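Long-range contacts in ORF10 (PDB 6RIW), which is the ketosynthase-chain length factor didomain of a polyunsaturated fatty acid synthase and probably condenses acyl units carried on acyl carrier protein: residues L290-K295 and G657-V662; D562-D567 and A747-P752; G573-V578 and S683-V688; A577-M582 and E674-L679. All blocks are in the same frame, centred on the assembly; numbering follows the deposited sequence.

From the N terminus, residues 290-295 come first, at the end of strand 283-292 in the first ketosynthase-family part. Their partner, 657-662, lies 362 residues further on in the second, so contact 1 closes a long loop that joins the two parts. Helix 552-567 opens contact 2, which closes only at strand 741-752. Contacts 3 and 4 fall wholly within that span: both start on strand 576-581, sharing Ala577 and Val578, and they close at 683-688 and on helix 668-682. Contact 1 crosses the other three, because 657-662 falls inside their loops. Neighbouring strands 659-663, 576-581, 687-694 and 741-752 connect all four contacts.

Contact 1 (L290-K295 and G657-V662); sequences LSNDGK and GPAITV
Asn292 meets Gly657 and Ala659 with different parts of one side chain. Its CB lies 3.2 Å from Gly657 O, a contact without a hydrogen bond. Beyond it, CG is anti to the backbone N (chi1 -163°), and the amide divides its work there. OD1 turns back to its own segment and accepts from Gly294 N at 2.9 Å with an N-H...O angle of 161°, making an Asx turn as strand 290-292 ends. At the other tip, ND2 passes 3.8 Å from Ala659 CB and donates to a water 3.1 Å away. The same water accepts from Ala659 N at 2.9 Å, bridging the two segments. Gly441 O takes a further bond from ND2. Nearby, Leu290 CD1 packs 4.1 Å from Pro658 CB, the two side chains crossing at about a right angle. An alanine at Asn292 would probably leave Gly294 N and Gly441 O without this amide and deprive the bridging water of one donor. The two segments thus meet through packing and a water that takes a side-chain N-H from Asn292 and a backbone N-H from Ala659; bonds at OD1 and ND2 hold the amide's rotation, and an Asn292-Ser656 backbone bond links the ketosynthase-family parts directly alongside.

Contact 2 (D562-D567 and A747-P752); sequences DNAAKD and AIVVKP
Ala564 and Ala747 meet methyl to methyl, their CB atoms 3.9 Å apart, and Ala564 CB also lies 3.8 Å from Ala747 O. Two residues along the strand, Val749 adds the other half of the first shell. Its CG2 branch approaches the helix backbone, coming within 3.3 Å of Ala564 O and 3.9 Å of Ala565 CA. The first torsion accounts for this choice of branch: CG1 is anti to the backbone N (chi1 175°), which leaves CG2 beside that N and on the helix side. Because the side chains between them are this short, helix 562-567 comes to 7.2 Å from strand 747-752, axis to axis, and the two run at 35° in roughly the same direction.

The next shell is mixed. Ala565 leans on Ile689 of the neighbouring strand and on Trp653, while Val749 packs on Ile472 and Leu570. Two hydrogen bonds fix the helix to strand 469-478, from Asn563 ND2 to Asp475 OD2 and from Met474 N to Asp567 OD2. Lys566 NZ reaches back one turn to Asp562 OD2 at 3.2 Å, a salt bridge in which the donor stands 36° out of the carboxylate plane. Asp562 OD1 has a second charged partner in Arg539 and also accepts from Trp653 NE1, so the carboxylate is gripped by several donors.

No hydrogen bond joins the two segments. Between them the contact is one of small apolar groups, and the closeness of the axes depends on their size, while the Asp562-Lys566 pair starts from helix positions directed away from strand 747-752.

Contact 3 (G573-V578 and S683-V688); sequences GRNVAV and SDVEAV
Glu686 is bonded to the 573-578 segment at both its backbone and its side chain. Its N donates to Asn575 O at 2.9 Å, almost straight at 176°. Its OE1 accepts from Arg574 NH1 at 3.2 Å in a salt bridge, met on the syn side and 19° out of the carboxylate plane. The guanidinium and carboxylate planes are turned 43° apart, and a single N-H...O bond, from NH1 to OE1, is found. Further in, Ala577 N donates to Ala687 O at 3.1 Å, whereas Ala687 N is buried with no partner in the model. Asn575 ND2 gives to a water at 3.3 Å, which Asp684 N reaches only weakly. Between these bonds Val685 CG2, anti to the backbone N, packs 3.5 Å from Ala577 N and 4.0 Å from Ala577 CB. An alanine at Glu686 would probably leave the Arg574 guanidinium without its charged mate here and free to turn, though the backbone bond could remain. Beyond the inverse gamma turn centred on Asn575, Ala577 pairs with Val688 in parallel register. This is where neighbouring parallel strands 576-581 and 687-694 come together in one of the two sheets of a thiolase-type fold, the architecture of ketosynthases.

Contact 4 (A577-M582 and E674-L679); sequences AVLVAM and ELAENL
Leu579 faces Leu675 and Ala676 from strand 577-581, which runs nearly antiparallel to helix 674-679, at 165°, with 10.3 Å between the axes. Its two methyl branches straddle one methyl of the helix: Leu675 CD2 lies 4.0 Å from Leu579 CD1 and 4.1 Å from Leu579 CD2. Leu675 CG stands anti to its backbone N (chi1 178°), which carries it toward the strand, where it too lies 4.0 Å from Leu579 CD1; the two leucines cross obliquely. CD1 of Leu579 also comes 4.2 Å from Ala676 N, probably because Ala676 has only a methyl there. This is the helix-on-sheet layering of the thiolase fold, with helix 668-682 laid against strand 576-581. The helix is covered on another side by helix 198-211, whose Leu205 and Tyr209 also touch Leu675. One turn further along, Leu679 takes over from Leu675. Its CD1 lies 4.1 Å from Ala577 CB and 4.4 Å from Leu579 CD2, so it bridges two strand residues whose side chains point to the same face. The interface contains no hydrogen bond between the segments. Charge is kept to other sides of the helix, where Glu677 forms salt bridges with Lys214 and Arg466.

Contact 1 (L290-K295 and G657-V662)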
# COMPACT_ATOMS: atom_id res chain seq x y z
N LEU A 290 -11.27 -5.62 13.75
CA LEU A 290 -9.90 -5.80 13.32
C LEU A 290 -9.04 -6.10 14.54
O LEU A 290 -9.40 -5.78 15.68
CB LEU A 290 -9.39 -4.55 12.61
CG LEU A 290 -10.42 -3.90 11.69
CD1 LEU A 290 -10.00 -2.46 11.34
CD2 LEU A 290 -10.64 -4.75 10.42
N SER A 291 -7.91 -6.74 14.30
CA SER A 291 -6.94 -6.96 15.36
C SER A 291 -5.60 -7.29 14.73
O SER A 291 -5.52 -7.70 13.57
CB SER A 291 -7.38 -8.08 16.31
OG SER A 291 -7.00 -9.35 15.79
N ASN A 292 -4.55 -7.10 15.51
CA ASN A 292 -3.23 -7.61 15.16
C ASN A 292 -2.82 -8.70 16.13
O ASN A 292 -3.18 -8.66 17.31
CB ASN A 292 -2.19 -6.50 15.17
CG ASN A 292 -0.98 -6.91 14.44
OD1 ASN A 292 -0.01 -7.40 15.03
ND2 ASN A 292 -1.02 -6.78 13.12
N ASP A 293 -2.06 -9.68 15.62
CA ASP A 293 -1.57 -10.79 16.43
C ASP A 293 -0.61 -10.34 17.51
O ASP A 293 -0.39 -11.08 18.48
CB ASP A 293 -0.85 -11.82 15.55
CG ASP A 293 -1.81 -12.73 14.79
OD1 ASP A 293 -3.04 -12.65 15.00
OD2 ASP A 293 -1.32 -13.55 13.97
N GLY A 294 -0.00 -9.17 17.38
CA GLY A 294 0.99 -8.77 18.36
C GLY A 294 2.20 -9.70 18.35
O GLY A 294 2.63 -10.19 17.31
N LYS A 295 2.72 -9.97 19.55
CA LYS A 295 3.98 -10.67 19.72
C LYS A 295 3.79 -12.18 19.70
O LYS A 295 2.78 -12.70 20.18
CB LYS A 295 4.62 -10.25 21.05
CG LYS A 295 6.04 -10.71 21.26
CD LYS A 295 6.71 -9.85 22.35
CE LYS A 295 8.10 -9.42 21.92
NZ LYS A 295 8.16 -9.10 20.45
N GLY A 657 -4.18 -3.45 18.20
CA GLY A 657 -4.99 -2.67 17.28
C GLY A 657 -4.63 -2.95 15.84
O GLY A 657 -3.69 -3.68 15.52
N PRO A 658 -5.40 -2.37 14.91
CA PRO A 658 -5.07 -2.54 13.49
C PRO A 658 -3.71 -1.94 13.16
O PRO A 658 -3.34 -0.90 13.69
CB PRO A 658 -6.21 -1.81 12.77
CG PRO A 658 -6.73 -0.81 13.77
CD PRO A 658 -6.58 -1.51 15.12
N ALA A 659 -2.95 -2.62 12.29
CA ALA A 659 -1.62 -2.20 11.87
C ALA A 659 -1.60 -2.25 10.35
O ALA A 659 -1.60 -3.34 9.76
CB ALA A 659 -0.53 -3.10 12.46
N ILE A 660 -1.58 -1.09 9.70
CA ILE A 660 -1.73 -1.05 8.25
C ILE A 660 -0.88 0.05 7.65
O ILE A 660 -0.44 0.98 8.34
CB ILE A 660 -3.20 -0.82 7.82
CG1 ILE A 660 -3.70 0.53 8.36
CG2 ILE A 660 -4.09 -2.00 8.21
CD1 ILE A 660 -5.09 0.92 7.83
N THR A 661 -0.68 -0.02 6.33
CA THR A 661 -0.21 1.17 5.62
C THR A 661 -1.41 1.89 5.02
O THR A 661 -2.46 1.28 4.77
CB THR A 661 0.82 0.85 4.53
OG1 THR A 661 0.21 0.07 3.50
CG2 THR A 661 2.00 0.10 5.12
N VAL A 662 -1.25 3.20 4.83
CA VAL A 662 -2.26 4.08 4.26
C VAL A 662 -1.55 4.87 3.17
O VAL A 662 -0.47 5.43 3.42
CB VAL A 662 -2.85 5.04 5.31
CG1 VAL A 662 -3.76 6.07 4.65
CG2 VAL A 662 -3.64 4.25 6.37
O HOH W 1 -3.46 -5.37 11.73

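Contact 2 (D562-D567 and A747-P752)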
# COMPACT_ATOMS: atom_id res chain seq x y z
N ASP A 562 9.25 3.46 17.02
CA ASP A 562 9.67 3.00 18.35
C ASP A 562 10.00 4.18 19.25
O ASP A 562 9.57 4.22 20.41
CB ASP A 562 10.88 2.07 18.21
CG ASP A 562 11.22 1.34 19.51
OD1 ASP A 562 10.32 0.76 20.14
OD2 ASP A 562 12.42 1.35 19.88
N ASN A 563 10.76 5.15 18.74
CA ASN A 563 11.14 6.31 19.54
C ASN A 563 9.93 7.16 19.89
O ASN A 563 9.80 7.63 21.03
CB ASN A 563 12.19 7.14 18.79
CG ASN A 563 13.55 6.47 18.76
OD1 ASN A 563 13.83 5.60 19.58
ND2 ASN A 563 14.39 6.86 17.82
N ALA A 564 9.02 7.37 18.93
CA ALA A 564 7.81 8.13 19.23
C ALA A 564 6.96 7.43 20.29
O ALA A 564 6.38 8.09 21.17
CB ALA A 564 7.01 8.38 17.94
N ALA A 565 6.88 6.10 20.24
CA ALA A 565 6.09 5.35 21.21
C ALA A 565 6.66 5.50 22.61
O ALA A 565 5.91 5.68 23.58
CB ALA A 565 6.03 3.87 20.82
N LYS A 566 7.99 5.46 22.73
CA LYS A 566 8.63 5.70 24.02
C LYS A 566 8.40 7.13 24.50
O LYS A 566 8.08 7.35 25.67
CB LYS A 566 10.13 5.42 23.92
CG LYS A 566 10.47 3.93 23.86
CD LYS A 566 11.91 3.70 23.38
CE LYS A 566 12.23 2.22 23.32
NZ LYS A 566 13.60 2.04 22.75
N ASP A 567 8.54 8.10 23.60
CA ASP A 567 8.33 9.50 23.94
C ASP A 567 6.90 9.75 24.39
O ASP A 567 6.66 10.61 25.25
CB ASP A 567 8.70 10.37 22.72
CG ASP A 567 8.69 11.87 23.02
OD1 ASP A 567 9.24 12.30 24.05
OD2 ASP A 567 8.16 12.63 22.18
N ALA A 747 7.46 10.00 12.98
CA ALA A 747 6.30 9.37 13.60
C ALA A 747 5.79 10.24 14.73
O ALA A 747 6.54 11.03 15.32
CB ALA A 747 6.63 7.95 14.13
N ILE A 748 4.48 10.13 14.98
CA ILE A 748 3.83 10.80 16.10
C ILE A 748 2.90 9.80 16.77
O ILE A 748 2.46 8.81 16.18
CB ILE A 748 3.02 12.06 15.68
CG1 ILE A 748 1.89 11.72 14.72
CG2 ILE A 748 3.95 13.14 15.13
CD1 ILE A 748 0.98 12.95 14.39
N VAL A 749 2.62 10.06 18.05
CA VAL A 749 1.63 9.31 18.81
C VAL A 749 0.52 10.29 19.14
O VAL A 749 0.79 11.39 19.61
CB VAL A 749 2.23 8.73 20.11
CG1 VAL A 749 1.12 8.08 20.94
CG2 VAL A 749 3.38 7.76 19.82
N VAL A 750 -0.72 9.89 18.86
CA VAL A 750 -1.87 10.73 19.15
C VAL A 750 -2.84 9.97 20.06
O VAL A 750 -2.99 8.75 19.98
CB VAL A 750 -2.59 11.22 17.86
CG1 VAL A 750 -1.68 12.17 17.06
CG2 VAL A 750 -3.08 10.04 16.98
N LYS A 751 -3.51 10.73 20.92
CA LYS A 751 -4.61 10.26 21.75
C LYS A 751 -5.68 11.33 21.74
O LYS A 751 -5.39 12.50 21.48
CB LYS A 751 -4.15 10.01 23.20
CG LYS A 751 -3.43 8.68 23.46
CD LYS A 751 -3.21 8.56 24.98
CE LYS A 751 -2.67 7.22 25.43
NZ LYS A 751 -2.49 7.25 26.92
N PRO A 752 -6.94 10.97 22.04
CA PRO A 752 -7.97 12.01 22.20
C PRO A 752 -7.55 13.00 23.28
O PRO A 752 -6.94 12.62 24.28
CB PRO A 752 -9.22 11.22 22.61
CG PRO A 752 -8.95 9.82 22.21
CD PRO A 752 -7.46 9.63 22.34

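Contact 3 (G573-V578 and S683-V688)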
# COMPACT_ATOMS: atom_id res chain seq x y z
N GLY A 573 1.52 -4.38 25.12
CA GLY A 573 0.40 -5.27 25.33
C GLY A 573 -0.97 -4.64 25.23
O GLY A 573 -1.95 -5.26 25.65
N ARG A 574 -1.07 -3.44 24.68
CA ARG A 574 -2.30 -2.67 24.70
C ARG A 574 -2.93 -2.61 23.31
O ARG A 574 -2.30 -2.94 22.30
CB ARG A 574 -2.04 -1.26 25.22
CG ARG A 574 -1.50 -1.23 26.64
CD ARG A 574 -2.59 -1.61 27.66
NE ARG A 574 -2.13 -1.39 29.03
CZ ARG A 574 -2.05 -0.20 29.62
NH1 ARG A 574 -2.40 0.90 28.96
NH2 ARG A 574 -1.63 -0.09 30.87
N ASN A 575 -4.19 -2.20 23.28
CA ASN A 575 -4.99 -2.04 22.07
C ASN A 575 -4.57 -0.71 21.45
O ASN A 575 -5.15 0.33 21.73
CB ASN A 575 -6.48 -2.07 22.40
CG ASN A 575 -7.38 -2.01 21.17
OD1 ASN A 575 -6.91 -1.97 20.03
ND2 ASN A 575 -8.69 -1.98 21.40
N VAL A 576 -3.49 -0.74 20.67
CA VAL A 576 -2.93 0.44 20.02
C VAL A 576 -2.85 0.15 18.54
O VAL A 576 -2.43 -0.95 18.14
CB VAL A 576 -1.55 0.81 20.58
CG1 VAL A 576 -0.79 1.85 19.70
CG2 VAL A 576 -1.69 1.34 21.99
N ALA A 577 -3.24 1.12 17.71
CA ALA A 577 -3.16 1.00 16.26
C ALA A 577 -1.88 1.64 15.71
O ALA A 577 -1.34 2.59 16.27
CB ALA A 577 -4.38 1.64 15.60
N VAL A 578 -1.40 1.09 14.59
CA VAL A 578 -0.21 1.61 13.91
C VAL A 578 -0.59 1.88 12.46
O VAL A 578 -0.98 0.95 11.74
CB VAL A 578 0.97 0.62 13.99
CG1 VAL A 578 2.21 1.20 13.32
CG2 VAL A 578 1.32 0.26 15.46
N SER A 683 -14.07 2.74 18.02
CA SER A 683 -13.47 1.57 18.63
C SER A 683 -12.93 1.97 19.99
O SER A 683 -13.05 3.12 20.41
CB SER A 683 -12.35 0.97 17.76
OG SER A 683 -11.18 1.76 17.82
N ASP A 684 -12.35 1.00 20.70
CA ASP A 684 -11.79 1.23 22.03
C ASP A 684 -10.27 1.39 22.00
O ASP A 684 -9.63 1.35 23.06
CB ASP A 684 -12.17 0.08 22.97
CG ASP A 684 -13.66 -0.06 23.11
OD1 ASP A 684 -14.36 0.98 23.16
OD2 ASP A 684 -14.14 -1.22 23.16
N VAL A 685 -9.69 1.58 20.81
CA VAL A 685 -8.25 1.77 20.72
C VAL A 685 -7.82 2.91 21.64
O VAL A 685 -8.49 3.94 21.75
CB VAL A 685 -7.88 2.02 19.24
CG1 VAL A 685 -8.45 3.36 18.75
CG2 VAL A 685 -6.40 1.93 19.04
N GLU A 686 -6.70 2.70 22.34
CA GLU A 686 -6.23 3.66 23.34
C GLU A 686 -5.31 4.73 22.78
O GLU A 686 -5.24 5.84 23.33
CB GLU A 686 -5.46 2.91 24.44
CG GLU A 686 -6.29 1.88 25.18
CD GLU A 686 -5.43 0.88 25.96
OE1 GLU A 686 -4.37 1.29 26.49
OE2 GLU A 686 -5.81 -0.32 26.02
N ALA A 687 -4.55 4.41 21.73
CA ALA A 687 -3.64 5.37 21.11
C ALA A 687 -3.42 4.93 19.67
O ALA A 687 -3.69 3.78 19.32
CB ALA A 687 -2.29 5.48 21.82
N VAL A 688 -2.92 5.85 18.85
CA VAL A 688 -2.59 5.55 17.46
C VAL A 688 -1.21 6.10 17.18
O VAL A 688 -0.92 7.27 17.46
CB VAL A 688 -3.62 6.15 16.48
CG1 VAL A 688 -3.17 5.92 15.02
CG2 VAL A 688 -5.02 5.57 16.71
O HOH W 2 -11.45 -2.16 19.62

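Contact 4 (A577-M582 and E674-L679)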
# COMPACT_ATOMS: atom_id res chain seq x y z
N ALA A 577 -3.24 1.12 17.71
CA ALA A 577 -3.16 1.00 16.26
C ALA A 577 -1.88 1.64 15.71
O ALA A 577 -1.34 2.59 16.27
CB ALA A 577 -4.38 1.64 15.60
N VAL A 578 -1.40 1.09 14.59
CA VAL A 578 -0.21 1.61 13.91
C VAL A 578 -0.59 1.88 12.46
O VAL A 578 -0.98 0.95 11.74
CB VAL A 578 0.97 0.62 13.99
CG1 VAL A 578 2.21 1.20 13.32
CG2 VAL A 578 1.32 0.26 15.46
N LEU A 579 -0.54 3.15 12.05
CA LEU A 579 -0.84 3.53 10.68
C LEU A 579 0.44 4.04 10.05
O LEU A 579 1.10 4.91 10.62
CB LEU A 579 -1.92 4.62 10.63
CG LEU A 579 -3.20 4.37 11.44
CD1 LEU A 579 -4.10 5.56 11.29
CD2 LEU A 579 -3.91 3.10 10.95
N VAL A 580 0.82 3.49 8.90
CA VAL A 580 2.05 3.94 8.24
C VAL A 580 1.68 4.62 6.93
O VAL A 580 1.21 3.96 5.99
CB VAL A 580 3.03 2.78 8.01
CG1 VAL A 580 4.29 3.29 7.31
CG2 VAL A 580 3.39 2.11 9.35
N ALA A 581 1.91 5.93 6.85
CA ALA A 581 1.76 6.68 5.62
C ALA A 581 2.95 6.42 4.71
O ALA A 581 4.10 6.61 5.12
CB ALA A 581 1.63 8.17 5.92
N MET A 582 2.70 5.95 3.49
CA MET A 582 3.81 5.59 2.62
C MET A 582 3.27 5.45 1.21
O MET A 582 2.05 5.44 0.99
CB MET A 582 4.49 4.30 3.10
CG MET A 582 3.50 3.12 3.30
SD MET A 582 3.01 2.29 1.75
CE MET A 582 4.43 1.17 1.54
N GLU A 674 -7.06 11.83 9.77
CA GLU A 674 -8.51 11.66 9.66
C GLU A 674 -8.94 10.26 10.09
O GLU A 674 -9.92 10.10 10.83
CB GLU A 674 -8.96 11.92 8.22
CG GLU A 674 -10.43 11.61 7.92
CD GLU A 674 -10.82 11.99 6.48
OE1 GLU A 674 -10.18 11.50 5.50
OE2 GLU A 674 -11.75 12.79 6.32
N LEU A 675 -8.20 9.24 9.66
CA LEU A 675 -8.50 7.87 10.07
C LEU A 675 -8.32 7.68 11.58
O LEU A 675 -9.16 7.04 12.24
CB LEU A 675 -7.61 6.89 9.29
CG LEU A 675 -7.74 5.40 9.61
CD1 LEU A 675 -9.21 4.97 9.53
CD2 LEU A 675 -6.88 4.59 8.61
N ALA A 676 -7.23 8.21 12.14
CA ALA A 676 -7.02 8.07 13.58
C ALA A 676 -8.19 8.66 14.37
O ALA A 676 -8.70 8.05 15.32
CB ALA A 676 -5.70 8.71 13.99
N GLU A 677 -8.64 9.86 13.98
CA GLU A 677 -9.84 10.43 14.60
C GLU A 677 -11.01 9.44 14.52
O GLU A 677 -11.71 9.19 15.51
CB GLU A 677 -10.21 11.75 13.91
CG GLU A 677 -11.47 12.39 14.48
CD GLU A 677 -12.08 13.47 13.59
OE1 GLU A 677 -12.84 13.12 12.65
OE2 GLU A 677 -11.82 14.67 13.85
N ASN A 678 -11.20 8.85 13.35
CA ASN A 678 -12.34 7.96 13.19
C ASN A 678 -12.17 6.70 14.04
O ASN A 678 -13.16 6.18 14.58
CB ASN A 678 -12.50 7.60 11.72
CG ASN A 678 -13.93 7.53 11.33
OD1 ASN A 678 -14.56 8.55 11.03
ND2 ASN A 678 -14.47 6.32 11.32
N LEU A 679 -10.93 6.22 14.19
CA LEU A 679 -10.71 5.03 15.01
C LEU A 679 -11.10 5.28 16.47
O LEU A 679 -11.66 4.40 17.14
CB LEU A 679 -9.26 4.57 14.90
CG LEU A 679 -8.86 3.89 13.58
CD1 LEU A 679 -7.37 3.54 13.60
CD2 LEU A 679 -9.68 2.63 13.30